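Local atomic coordinates of glycosyl hydrolase family 88 (Pedobacter heparinus, PDB entry 3WIW), a protein that acts as an unsaturated glucuronyl hydrolase with specificity for heparin, carrying its probable active site in an alpha6/alpha6-barrel. Residues A245-A249 and D305-A309; I173-M177 and W250-Y255; F355-V361 and T372-D378. One frame throughout, in Å; residues are numbered along the deposited sequence.

Interaction 1 of 3, residues A245-A249 and D305-A309; sequences ARGQA and DASAA
Ala308 packs its methyl group against the first turn of helix 245-262, and this is the tightly closed part of the contact. Its CB lies 3.7 Å from Arg246 N and 4.1 Å from Ala245 CB, while one turn further on Ala249 CB approaches Ala308 O. With small alanine side chains at this point, the backbones come so near that the CA atoms of Arg246 and Ala308 stand 4.4 Å apart.

The other side is polar, held by a few directed bonds and a water rather than by close apolar contact. Here Arg246 sends its chain out with CG trans to the backbone N (chi1 -175°) and then bends at chi3, which carries NH1 back to the start of helix 306-322. NH1 forms a salt bridge with Asp305 OD2 at 3.0 Å; the carboxylate sits at the guanidinium edge, with its plane turned 84° from that of the guanidinium, and the hydrogen bond is weak. NH1 also donates to Ser307 OG at 3.3 Å, tilted from the guanidinium plane. Stronger backing comes from the short strand and loop that precede helix 375-392, where Val361 O accepts from NH1 and Gly362 O from NH2.

In this alpha6/alpha6-barrel, Asp305 is the N-cap of helix 306-322: OD1 takes a weak capping bond from Ser307 N and a shorter hydrogen bond, 2.8 Å, from Ser307 OG, on the syn side but tilted out of the carboxylate plane. The same OD1 accepts from Val361 N. Asp305 thus divides its oxygens, OD1 serving the helix start and OD2 facing Arg246, a predicted substrate-binding residue.

A water bridges the two segments, accepting from Arg246 N at 3.0 Å and donating to Asp305 OD2 at 2.6 Å. Tyr376 of helix 375-392 lies against both Arg246 and Ser307.

Interaction 2 of 3, residues I173-M177 and W250-Y255; sequences IDNLM and WGLYGY
Met177 supplies the sulfur and CH-pi contacts, reaching between the side chains of Trp250 and Tyr253. Its chain, bent at both chi2 and chi3, lays CE over one face of the Tyr253 ring, 3.5 Å from the centroid and 20° off the normal. SD forms oblique Met-aromatic contacts with both rings, and CG comes within 3.4 Å of Trp250 CE3.

Purely apolar packing joins the start of helix 175-188 to helix 245-262 further along, toward Tyr255. Leu176 CD1 touches Tyr255 CE2 at 3.6 Å and lies beside Gly251 CA. Since Gly254 has no side chain, Leu176 CB settles 3.9 Å from Gly254 CA. Ile173 CG2 meets the Trp250 ring at its edge.

Hydrogen bonding across the contact amounts to one weak bond, Trp250 NE1 to Asp174 OD2 at 3.0 Å, bent to 121°, with the carboxylate and indole planes 45° apart. Asp174 OD1 is held by His218 NE2 outside the contact.

Asp174 is the predicted proton donor, lying close to a bound buffer molecule, and Trp250 probably contacts substrate. Because the indole bond is weak and bent, the carboxylate is probably oriented more by His218 than by the indole, whose own position rests largely on packing.

Interaction 3 of 3, residues F355-V361 and T372-D378; sequences FILKHSV and TPLNYAD
The Phe355 ring meets Asp378 OD2 at its edge, in plane, 3.6 Å from CD1, with ring and carboxylate planes 57° apart. Pro373, modelled in two conformers, in one of them brings CB and CG obliquely against the same ring.

The motif is a short antiparallel bridge leading into a helix: Ser360 and Thr372 form a hydrogen-bonded pair, and Leu374 is the N-cap of helix 375-392. It ties the loop and short strand of 355-361 to the start of this helix, the last in the chain of the alpha6/alpha6-barrel. In the pair, Ser360 N donates to Thr372 O from above the carbonyl plane, whereas Thr372 N meets Ser360 O in the carbonyl plane, on a lone pair. Their side chains share one face of the bridge, where Ser360 OG lies 3.5 Å from Ala377 CB.

Beyond the bridge, Asp378 takes over. With CG beside its backbone N (chi1 -66°), it turns its carboxylate to two successive amides of the loop. Ile356 N points at OD2 in an almost straight bond of 2.8 Å (179°), from above the carboxylate plane. Leu357 N reaches OD1 at 2.9 Å on the syn side, tilted out of the carboxylate plane. A water accepts from Leu374 N at 3.0 Å and stands 2.8 Å from both Leu357 O and Asp378 OD1.

How the interactions relate
Interactions 1 and 2 sit on consecutive parts of helix 245-262, their centres 11 Å apart, and they touch where Gly247 meets Ile173. Along the chain their segments alternate; the shared helix 245-262 meets helix 175-188 in interaction 2 and helix 306-322 in interaction 1. Interaction 3 follows both in sequence. Its centre is also 11 Å from interaction 1, to which it is tied by a backbone bond from Ala306 N to His359 O, but 19 Å from interaction 2, which it does not touch. Interaction 1 thus stands between the predicted catalytic centre of the barrel and the C-terminal bridge and helix 375-392.

Interaction 1 of 3, residues A245-A249 and D305-A309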
ATOM      1  N   ALA A 245      -1.938   4.823 -12.136  1.00  7.93           N
ATOM      2  CA  ALA A 245      -2.863   3.814 -11.582  1.00  7.69           C
ATOM      3  C   ALA A 245      -2.616   3.532 -10.102  1.00  7.35           C
ATOM      4  O   ALA A 245      -3.581   3.481  -9.313  1.00  8.39           O
ATOM      5  CB  ALA A 245      -2.820   2.526 -12.384  1.00  8.64           C
ATOM      6  N   ARG A 246      -1.363   3.335  -9.698  1.00  7.97           N
ATOM      7  CA  ARG A 246      -1.100   3.068  -8.293  1.00  7.92           C
ATOM      8  C   ARG A 246      -1.504   4.273  -7.428  1.00  7.34           C
ATOM      9  O   ARG A 246      -2.006   4.106  -6.328  1.00  7.87           O
ATOM     10  CB  ARG A 246       0.336   2.587  -8.048  1.00  8.79           C
ATOM     11  CG  ARG A 246       0.567   2.199  -6.591  1.00  8.70           C
ATOM     12  CD  ARG A 246       1.850   1.404  -6.401  1.00  8.90           C
ATOM     13  NE  ARG A 246       3.072   2.142  -6.731  1.00  8.78           N
ATOM     14  CZ  ARG A 246       3.785   1.963  -7.850  1.00  8.59           C
ATOM     15  NH1 ARG A 246       3.381   1.124  -8.802  1.00  8.77           N
ATOM     16  NH2 ARG A 246       4.898   2.666  -8.043  1.00  9.65           N
ATOM     17  N   GLY A 247      -1.340   5.477  -7.954  1.00  7.67           N
ATOM     18  CA  GLY A 247      -1.824   6.657  -7.255  1.00  8.57           C
ATOM     19  C   GLY A 247      -3.328   6.654  -7.062  1.00  8.52           C
ATOM     20  O   GLY A 247      -3.812   7.025  -5.989  1.00  8.62           O
ATOM     21  N   GLN A 248      -4.073   6.260  -8.093  1.00  8.91           N
ATOM     22  CA  GLN A 248      -5.526   6.179  -7.937  1.00  8.72           C
ATOM     23  C   GLN A 248      -5.857   5.168  -6.834  1.00  8.13           C
ATOM     24  O   GLN A 248      -6.757   5.421  -6.013  1.00  9.34           O
ATOM     25  CB  GLN A 248      -6.223   5.761  -9.237  1.00  9.12           C
ATOM     26  CG  GLN A 248      -5.842   6.562 -10.489  1.00  9.57           C
ATOM     27  CD  GLN A 248      -5.836   8.078 -10.252  1.00  8.76           C
ATOM     28  OE1 GLN A 248      -6.880   8.708 -10.038  1.00  9.41           O
ATOM     29  NE2 GLN A 248      -4.651   8.672 -10.314  1.00  9.61           N
ATOM     30  N   ALA A 249      -5.123   4.051  -6.818  1.00  7.93           N
ATOM     31  CA  ALA A 249      -5.298   3.001  -5.817  1.00  7.38           C
ATOM     32  C   ALA A 249      -4.985   3.528  -4.409  1.00  7.68           C
ATOM     33  O   ALA A 249      -5.759   3.280  -3.481  1.00  8.07           O
ATOM     34  CB  ALA A 249      -4.408   1.819  -6.124  1.00  9.11           C
ATOM     35  N   ASP A 305      -0.101  -2.972 -14.094  1.00  8.71           N
ATOM     36  CA  ASP A 305       0.545  -2.803 -12.800  1.00  7.98           C
ATOM     37  C   ASP A 305      -0.216  -3.604 -11.752  1.00  8.56           C
ATOM     38  O   ASP A 305      -1.235  -3.131 -11.169  1.00  8.81           O
ATOM     39  CB  ASP A 305       0.604  -1.314 -12.424  1.00  9.43           C
ATOM     40  CG  ASP A 305       1.301  -1.075 -11.097  1.00  9.27           C
ATOM     41  OD1 ASP A 305       2.061  -1.981 -10.643  1.00  9.51           O
ATOM     42  OD2 ASP A 305       1.107   0.015 -10.502  1.00 10.40           O
ATOM     43  N   ALA A 306       0.292  -4.807 -11.487  1.00  8.28           N
ATOM     44  CA  ALA A 306      -0.339  -5.687 -10.513  1.00  8.68           C
ATOM     45  C   ALA A 306      -0.425  -5.032  -9.130  1.00  8.27           C
ATOM     46  O   ALA A 306      -1.389  -5.274  -8.409  1.00  9.08           O
ATOM     47  CB  ALA A 306       0.391  -7.014 -10.415  1.00  9.65           C
ATOM     48  N   SER A 307       0.560  -4.213  -8.737  1.00  8.33           N
ATOM     49  CA  SER A 307       0.545  -3.609  -7.404  1.00  7.84           C
ATOM     50  C   SER A 307      -0.692  -2.728  -7.245  1.00  8.31           C
ATOM     51  O   SER A 307      -1.357  -2.763  -6.203  1.00  8.59           O
ATOM     52  CB  SER A 307       1.840  -2.832  -7.142  1.00  8.01           C
ATOM     53  OG  SER A 307       1.928  -1.641  -7.901  1.00  9.03           O
ATOM     54  N   ALA A 308      -1.029  -1.953  -8.277  1.00  8.18           N
ATOM     55  CA  ALA A 308      -2.241  -1.134  -8.235  1.00  8.49           C
ATOM     56  C   ALA A 308      -3.477  -2.022  -8.073  1.00  8.25           C
ATOM     57  O   ALA A 308      -4.400  -1.677  -7.316  1.00  8.78           O
ATOM     58  CB  ALA A 308      -2.355  -0.261  -9.481  1.00  8.87           C
ATOM     59  N   ALA A 309      -3.542  -3.124  -8.834  1.00  7.74           N
ATOM     60  CA  ALA A 309      -4.670  -4.060  -8.724  1.00  8.20           C
ATOM     61  C   ALA A 309      -4.793  -4.584  -7.298  1.00  8.04           C
ATOM     62  O   ALA A 309      -5.907  -4.674  -6.783  1.00  8.95           O
ATOM     63  CB  ALA A 309      -4.515  -5.219  -9.674  1.00  9.23           C
TER
HETATM   64  O   HOH W   1       0.708   2.400 -11.584  1.00  9.04           O

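Interaction 2 of 3, residues I173-M177 and W250-Y255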
ATOM      1  N   ILE A 173       0.148  11.713  -3.257  1.00  8.40           N
ATOM      2  CA  ILE A 173      -1.061  10.961  -2.968  1.00  8.50           C
ATOM      3  C   ILE A 173      -0.740   9.740  -2.070  1.00  8.64           C
ATOM      4  O   ILE A 173      -1.562   9.350  -1.211  1.00  9.64           O
ATOM      5  CB  ILE A 173      -1.786  10.567  -4.289  1.00  9.21           C
ATOM      6  CG1 ILE A 173      -3.208  10.092  -4.009  1.00 10.11           C
ATOM      7  CG2 ILE A 173      -1.015   9.472  -5.063  1.00  9.56           C
ATOM      8  CD1 ILE A 173      -4.184  11.213  -3.601  1.00 11.29           C
ATOM      9  N   ASP A 174       0.443   9.142  -2.268  1.00  8.86           N
ATOM     10  CA  ASP A 174       0.864   7.961  -1.497  1.00  8.69           C
ATOM     11  C   ASP A 174       0.859   8.249   0.018  1.00  8.62           C
ATOM     12  O   ASP A 174       0.739   7.327   0.831  1.00  9.17           O
ATOM     13  CB  ASP A 174       2.276   7.486  -1.877  1.00  8.78           C
ATOM     14  CG  ASP A 174       2.633   7.650  -3.364  1.00  9.60           C
ATOM     15  OD1 ASP A 174       2.331   8.688  -3.998  1.00  9.67           O
ATOM     16  OD2 ASP A 174       3.334   6.749  -3.864  1.00 10.34           O
ATOM     17  N   ASN A 175       1.018   9.519   0.394  1.00  8.49           N
ATOM     18  CA  ASN A 175       1.086   9.937   1.800  1.00  8.67           C
ATOM     19  C   ASN A 175      -0.222   9.568   2.531  1.00  8.37           C
ATOM     20  O   ASN A 175      -0.199   9.396   3.756  1.00  9.52           O
ATOM     21  CB  ASN A 175       1.396  11.444   1.858  1.00  9.38           C
ATOM     22  CG  ASN A 175       2.055  11.935   3.165  1.00  9.27           C
ATOM     23  OD1 ASN A 175       2.925  12.827   3.101  1.00  9.93           O
ATOM     24  ND2 ASN A 175       1.645  11.407   4.326  1.00  9.75           N
ATOM     25  N   LEU A 176      -1.344   9.431   1.813  1.00  8.36           N
ATOM     26  CA  LEU A 176      -2.573   8.949   2.472  1.00  8.46           C
ATOM     27  C   LEU A 176      -2.340   7.626   3.205  1.00  8.16           C
ATOM     28  O   LEU A 176      -2.931   7.375   4.262  1.00  9.94           O
ATOM     29  CB  LEU A 176      -3.740   8.799   1.489  1.00  9.73           C
ATOM     30  CG  LEU A 176      -4.292  10.118   0.942  1.00  9.95           C
ATOM     31  CD1 LEU A 176      -5.112   9.804  -0.307  1.00 10.78           C
ATOM     32  CD2 LEU A 176      -5.137  10.850   1.990  1.00 11.70           C
ATOM     33  N   MET A 177      -1.526   6.747   2.623  1.00  8.27           N
ATOM     34  CA  MET A 177      -1.337   5.414   3.201  1.00  7.97           C
ATOM     35  C   MET A 177      -0.636   5.509   4.539  1.00  8.59           C
ATOM     36  O   MET A 177      -0.903   4.707   5.437  1.00  9.82           O
ATOM     37  CB  MET A 177      -0.533   4.541   2.240  1.00  8.21           C
ATOM     38  CG  MET A 177      -1.216   4.352   0.886  1.00  8.45           C
ATOM     39  SD  MET A 177      -2.754   3.417   0.981  1.00  9.36           S
ATOM     40  CE  MET A 177      -2.087   1.813   1.460  1.00  9.12           C
ATOM     41  N   TRP A 250      -3.884   4.261  -4.239  1.00  7.88           N
ATOM     42  CA  TRP A 250      -3.560   4.810  -2.910  1.00  8.15           C
ATOM     43  C   TRP A 250      -4.679   5.736  -2.435  1.00  8.55           C
ATOM     44  O   TRP A 250      -4.993   5.767  -1.251  1.00  9.88           O
ATOM     45  CB  TRP A 250      -2.291   5.629  -2.962  1.00  8.45           C
ATOM     46  CG  TRP A 250      -0.976   4.958  -3.241  1.00  7.76           C
ATOM     47  CD1 TRP A 250       0.062   5.548  -3.933  1.00  8.34           C
ATOM     48  CD2 TRP A 250      -0.462   3.693  -2.757  1.00  8.57           C
ATOM     49  NE1 TRP A 250       1.148   4.717  -3.961  1.00  8.50           N
ATOM     50  CE2 TRP A 250       0.870   3.584  -3.228  1.00  8.31           C
ATOM     51  CE3 TRP A 250      -1.001   2.628  -2.007  1.00  9.41           C
ATOM     52  CZ2 TRP A 250       1.700   2.481  -2.933  1.00  8.49           C
ATOM     53  CZ3 TRP A 250      -0.174   1.512  -1.724  1.00  9.82           C
ATOM     54  CH2 TRP A 250       1.162   1.454  -2.200  1.00  9.10           C
ATOM     55  N   GLY A 251      -5.281   6.516  -3.342  1.00  8.38           N
ATOM     56  CA  GLY A 251      -6.406   7.372  -2.991  1.00  8.77           C
ATOM     57  C   GLY A 251      -7.604   6.569  -2.514  1.00  8.13           C
ATOM     58  O   GLY A 251      -8.165   6.859  -1.449  1.00  9.57           O
ATOM     59  N   LEU A 252      -8.000   5.565  -3.295  1.00  8.65           N
ATOM     60  CA  LEU A 252      -9.127   4.721  -2.907  1.00  9.05           C
ATOM     61  C   LEU A 252      -8.890   4.108  -1.519  1.00  9.19           C
ATOM     62  O   LEU A 252      -9.752   4.164  -0.628  1.00 10.06           O
ATOM     63  CB  LEU A 252      -9.326   3.609  -3.934  1.00  8.77           C
ATOM     64  CG  LEU A 252     -10.425   2.611  -3.589  1.00  9.45           C
ATOM     65  CD1 LEU A 252     -11.807   3.280  -3.483  1.00 10.88           C
ATOM     66  CD2 LEU A 252     -10.440   1.464  -4.613  1.00 11.69           C
ATOM     67  N   TYR A 253      -7.725   3.493  -1.357  1.00  7.75           N
ATOM     68  CA  TYR A 253      -7.385   2.851  -0.102  1.00  8.11           C
ATOM     69  C   TYR A 253      -7.335   3.885   1.032  1.00  8.33           C
ATOM     70  O   TYR A 253      -7.843   3.630   2.125  1.00  9.32           O
ATOM     71  CB  TYR A 253      -6.051   2.154  -0.266  1.00  8.92           C
ATOM     72  CG  TYR A 253      -5.660   1.164   0.800  1.00  8.45           C
ATOM     73  CD1 TYR A 253      -5.365   1.582   2.103  1.00  8.28           C
ATOM     74  CD2 TYR A 253      -5.535  -0.194   0.501  1.00  8.83           C
ATOM     75  CE1 TYR A 253      -4.935   0.682   3.073  1.00  9.15           C
ATOM     76  CE2 TYR A 253      -5.118  -1.105   1.465  1.00  9.52           C
ATOM     77  CZ  TYR A 253      -4.807  -0.656   2.746  1.00  8.67           C
ATOM     78  OH  TYR A 253      -4.352  -1.544   3.693  1.00 10.60           O
ATOM     79  N   GLY A 254      -6.697   5.029   0.772  1.00  9.04           N
ATOM     80  CA  GLY A 254      -6.512   6.074   1.771  1.00  9.20           C
ATOM     81  C   GLY A 254      -7.851   6.496   2.375  1.00  8.98           C
ATOM     82  O   GLY A 254      -7.936   6.702   3.596  1.00  9.94           O
ATOM     83  N   TYR A 255      -8.891   6.631   1.548  1.00  9.02           N
ATOM     84  CA  TYR A 255     -10.197   7.099   2.049  1.00  9.61           C
ATOM     85  C   TYR A 255     -11.011   5.974   2.668  1.00 10.03           C
ATOM     86  O   TYR A 255     -11.736   6.219   3.627  1.00 11.25           O
ATOM     87  CB  TYR A 255     -10.970   7.941   0.997  1.00 10.04           C
ATOM     88  CG  TYR A 255     -10.244   9.249   0.878  1.00 10.21           C
ATOM     89  CD1 TYR A 255     -10.379  10.204   1.881  1.00 10.67           C
ATOM     90  CD2 TYR A 255      -9.308   9.475  -0.129  1.00 10.45           C
ATOM     91  CE1 TYR A 255      -9.662  11.382   1.857  1.00 11.27           C
ATOM     92  CE2 TYR A 255      -8.574  10.645  -0.159  1.00  9.70           C
ATOM     93  CZ  TYR A 255      -8.745  11.588   0.848  1.00  9.87           C
ATOM     94  OH  TYR A 255      -7.990  12.729   0.811  1.00 11.35           O
TER

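Interaction 3 of 3, residues F355-V361 and T372-D378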
ATOM      1  N   PHE A 355       9.266 -14.111  -4.909  1.00 10.39           N
ATOM      2  CA  PHE A 355       8.150 -13.185  -4.844  1.00 10.88           C
ATOM      3  C   PHE A 355       6.858 -13.901  -5.217  1.00 10.42           C
ATOM      4  O   PHE A 355       6.865 -14.863  -5.985  1.00 12.82           O
ATOM      5  CB  PHE A 355       8.351 -12.010  -5.783  1.00 10.68           C
ATOM      6  CG  PHE A 355       9.448 -11.078  -5.368  1.00 10.16           C
ATOM      7  CD1 PHE A 355       9.212 -10.082  -4.431  1.00 11.39           C
ATOM      8  CD2 PHE A 355      10.723 -11.186  -5.912  1.00 11.86           C
ATOM      9  CE1 PHE A 355      10.225  -9.191  -4.042  1.00 12.34           C
ATOM     10  CE2 PHE A 355      11.736 -10.308  -5.543  1.00 12.11           C
ATOM     11  CZ  PHE A 355      11.496  -9.305  -4.601  1.00 12.50           C
ATOM     12  N   ILE A 356       5.743 -13.395  -4.724  1.00  9.67           N
ATOM     13  CA  ILE A 356       4.455 -14.059  -4.904  1.00 10.18           C
ATOM     14  C   ILE A 356       3.794 -13.688  -6.247  1.00 10.13           C
ATOM     15  O   ILE A 356       3.377 -14.562  -6.982  1.00 11.02           O
ATOM     16  CB  ILE A 356       3.527 -13.741  -3.725  1.00 11.51           C
ATOM     17  CG1 ILE A 356       4.133 -14.291  -2.411  1.00 12.56           C
ATOM     18  CG2 ILE A 356       2.139 -14.311  -3.962  1.00 12.00           C
ATOM     19  CD1 ILE A 356       3.472 -13.807  -1.140  1.00 13.50           C
ATOM     20  N   LEU A 357       3.703 -12.397  -6.567  1.00  9.60           N
ATOM     21  CA  LEU A 357       3.104 -11.922  -7.813  1.00  9.63           C
ATOM     22  C   LEU A 357       4.144 -11.446  -8.819  1.00  9.37           C
ATOM     23  O   LEU A 357       5.288 -11.123  -8.469  1.00  9.97           O
ATOM     24  CB  LEU A 357       2.160 -10.762  -7.536  1.00  9.82           C
ATOM     25  CG  LEU A 357       0.906 -11.056  -6.721  1.00 10.14           C
ATOM     26  CD1 LEU A 357       0.048  -9.792  -6.640  1.00 11.86           C
ATOM     27  CD2 LEU A 357       0.114 -12.198  -7.319  1.00 10.90           C
ATOM     28  N   LYS A 358       3.714 -11.402 -10.077  1.00 10.01           N
ATOM     29  CA  LYS A 358       4.500 -10.843 -11.177  1.00  9.88           C
ATOM     30  C   LYS A 358       3.863  -9.550 -11.698  1.00  9.36           C
ATOM     31  O   LYS A 358       2.747  -9.186 -11.302  1.00 10.32           O
ATOM     32  CB  LYS A 358       4.547 -11.864 -12.307  1.00 10.40           C
ATOM     33  CG  LYS A 358       5.264 -13.146 -11.905  1.00 11.48           C
ATOM     34  CD  LYS A 358       5.164 -14.233 -12.989  1.00 12.07           C
ATOM     35  CE  LYS A 358       3.768 -14.857 -13.085  1.00 12.09           C
ATOM     36  NZ  LYS A 358       3.650 -15.738 -14.298  1.00 13.03           N
ATOM     37  N   HIS A 359       4.575  -8.835 -12.569  1.00  9.64           N
ATOM     38  CA  HIS A 359       3.950  -7.788 -13.417  1.00  9.32           C
ATOM     39  C   HIS A 359       3.508  -6.502 -12.710  1.00 10.10           C
ATOM     40  O   HIS A 359       2.400  -6.018 -12.964  1.00 10.56           O
ATOM     41  CB  HIS A 359       2.774  -8.332 -14.246  1.00 11.02           C
ATOM     42  CG  HIS A 359       3.083  -9.582 -15.006  1.00 12.18           C
ATOM     43  ND1 HIS A 359       4.150  -9.694 -15.874  1.00 13.98           N
ATOM     44  CD2 HIS A 359       2.442 -10.775 -15.040  1.00 12.32           C
ATOM     45  CE1 HIS A 359       4.146 -10.902 -16.415  1.00 14.08           C
ATOM     46  NE2 HIS A 359       3.133 -11.586 -15.899  1.00 13.93           N
ATOM     47  N   SER A 360       4.348  -5.963 -11.826  1.00  9.22           N
ATOM     48  CA  SER A 360       4.160  -4.590 -11.349  1.00  8.07           C
ATOM     49  C   SER A 360       5.037  -3.604 -12.115  1.00  8.68           C
ATOM     50  O   SER A 360       5.982  -4.007 -12.810  1.00  9.75           O
ATOM     51  CB  SER A 360       4.426  -4.470  -9.846  1.00  8.58           C
ATOM     52  OG  SER A 360       3.379  -5.095  -9.131  1.00  9.16           O
ATOM     53  N   VAL A 361       4.708  -2.318 -11.987  1.00  8.52           N
ATOM     54  CA  VAL A 361       5.504  -1.266 -12.633  1.00  8.82           C
ATOM     55  C   VAL A 361       5.834  -0.212 -11.582  1.00  8.98           C
ATOM     56  O   VAL A 361       4.919   0.447 -11.044  1.00  9.32           O
ATOM     57  CB  VAL A 361       4.719  -0.613 -13.796  1.00  9.35           C
ATOM     58  CG1 VAL A 361       5.491   0.585 -14.381  1.00 10.70           C
ATOM     59  CG2 VAL A 361       4.422  -1.624 -14.898  1.00 10.50           C
ATOM     60  N   THR A 372       7.992  -6.258 -13.176  1.00 10.74           N
ATOM     61  CA  THR A 372       8.771  -7.018 -12.209  1.00 10.79           C
ATOM     62  C   THR A 372       7.884  -7.270 -11.000  1.00 10.10           C
ATOM     63  O   THR A 372       6.973  -6.483 -10.717  1.00  9.32           O
ATOM     64  CB  THR A 372      10.031  -6.187 -11.693  1.00 13.29           C
ATOM     65  OG1 THR A 372      10.604  -6.816 -10.531  1.00 14.37           O
ATOM     66  CG2 THR A 372       9.647  -4.801 -11.235  1.00 15.01           C
ATOM     67  N   PRO A 373       8.142  -8.361 -10.266  0.56  9.46           N
ATOM     68  CA  PRO A 373       7.559  -8.409  -8.926  0.56  9.87           C
ATOM     69  C   PRO A 373       8.021  -7.226  -8.072  0.56  9.48           C
ATOM     70  O   PRO A 373       9.113  -6.684  -8.271  0.56 10.25           O
ATOM     71  CB  PRO A 373       8.155  -9.682  -8.338  0.56 10.84           C
ATOM     72  CG  PRO A 373       9.439  -9.838  -9.050  0.56 10.91           C
ATOM     73  CD  PRO A 373       9.112  -9.448 -10.472  0.56 10.61           C
ATOM     74  N   LEU A 374       7.175  -6.828  -7.128  1.00  9.71           N
ATOM     75  CA  LEU A 374       7.508  -5.799  -6.160  1.00  9.82           C
ATOM     76  C   LEU A 374       6.988  -6.225  -4.811  1.00  8.42           C
ATOM     77  O   LEU A 374       5.873  -6.749  -4.684  1.00  9.76           O
ATOM     78  CB  LEU A 374       6.917  -4.461  -6.592  1.00 10.33           C
ATOM     79  CG  LEU A 374       7.897  -3.589  -7.423  1.00 13.26           C
ATOM     80  CD1 LEU A 374       7.158  -2.537  -8.230  1.00 15.41           C
ATOM     81  CD2 LEU A 374       8.890  -2.933  -6.427  1.00 14.16           C
ATOM     82  N   ASN A 375       7.796  -6.000  -3.778  1.00  7.78           N
ATOM     83  CA  ASN A 375       7.428  -6.444  -2.447  1.00  8.40           C
ATOM     84  C   ASN A 375       6.075  -5.906  -1.956  1.00  7.29           C
ATOM     85  O   ASN A 375       5.305  -6.646  -1.326  1.00  8.66           O
ATOM     86  CB  ASN A 375       8.566  -6.199  -1.452  1.00  9.32           C
ATOM     87  CG  ASN A 375       9.028  -4.735  -1.366  1.00  9.28           C
ATOM     88  OD1 ASN A 375       8.365  -3.798  -1.854  1.00  9.60           O
ATOM     89  ND2 ASN A 375      10.183  -4.532  -0.725  1.00  9.31           N
ATOM     90  N   TYR A 376       5.716  -4.679  -2.318  1.00  8.04           N
ATOM     91  CA  TYR A 376       4.426  -4.159  -1.869  1.00  8.93           C
ATOM     92  C   TYR A 376       3.241  -4.742  -2.620  1.00  7.66           C
ATOM     93  O   TYR A 376       2.145  -4.812  -2.061  1.00  8.90           O
ATOM     94  CB  TYR A 376       4.364  -2.638  -1.851  1.00  9.33           C
ATOM     95  CG  TYR A 376       4.840  -1.928  -3.109  1.00  8.21           C
ATOM     96  CD1 TYR A 376       3.963  -1.652  -4.166  1.00  9.50           C
ATOM     97  CD2 TYR A 376       6.162  -1.485  -3.219  1.00  9.09           C
ATOM     98  CE1 TYR A 376       4.391  -0.973  -5.295  1.00 10.07           C
ATOM     99  CE2 TYR A 376       6.612  -0.785  -4.345  1.00  9.20           C
ATOM    100  CZ  TYR A 376       5.711  -0.535  -5.381  1.00 10.29           C
ATOM    101  OH  TYR A 376       6.098   0.169  -6.501  1.00 11.81           O
ATOM    102  N   ALA A 377       3.436  -5.194  -3.863  1.00  7.80           N
ATOM    103  CA  ALA A 377       2.352  -5.929  -4.537  1.00  8.28           C
ATOM    104  C   ALA A 377       2.018  -7.174  -3.727  1.00  9.12           C
ATOM    105  O   ALA A 377       0.846  -7.479  -3.490  1.00  8.68           O
ATOM    106  CB  ALA A 377       2.731  -6.299  -5.936  1.00 10.06           C
ATOM    107  N   ASP A 378       3.043  -7.876  -3.250  1.00  8.81           N
ATOM    108  CA  ASP A 378       2.806  -9.093  -2.481  1.00  8.58           C
ATOM    109  C   ASP A 378       2.108  -8.782  -1.148  1.00  8.27           C
ATOM    110  O   ASP A 378       1.200  -9.530  -0.742  1.00  9.26           O
ATOM    111  CB  ASP A 378       4.110  -9.840  -2.189  1.00  9.97           C
ATOM    112  CG  ASP A 378       4.788 -10.399  -3.428  1.00  9.90           C
ATOM    113  OD1 ASP A 378       4.229 -10.333  -4.541  1.00  9.97           O
ATOM    114  OD2 ASP A 378       5.889 -10.970  -3.278  1.00 10.76           O
TER
HETATM  115  O   HOH W   2       5.112  -8.937  -6.786  1.00 10.41           O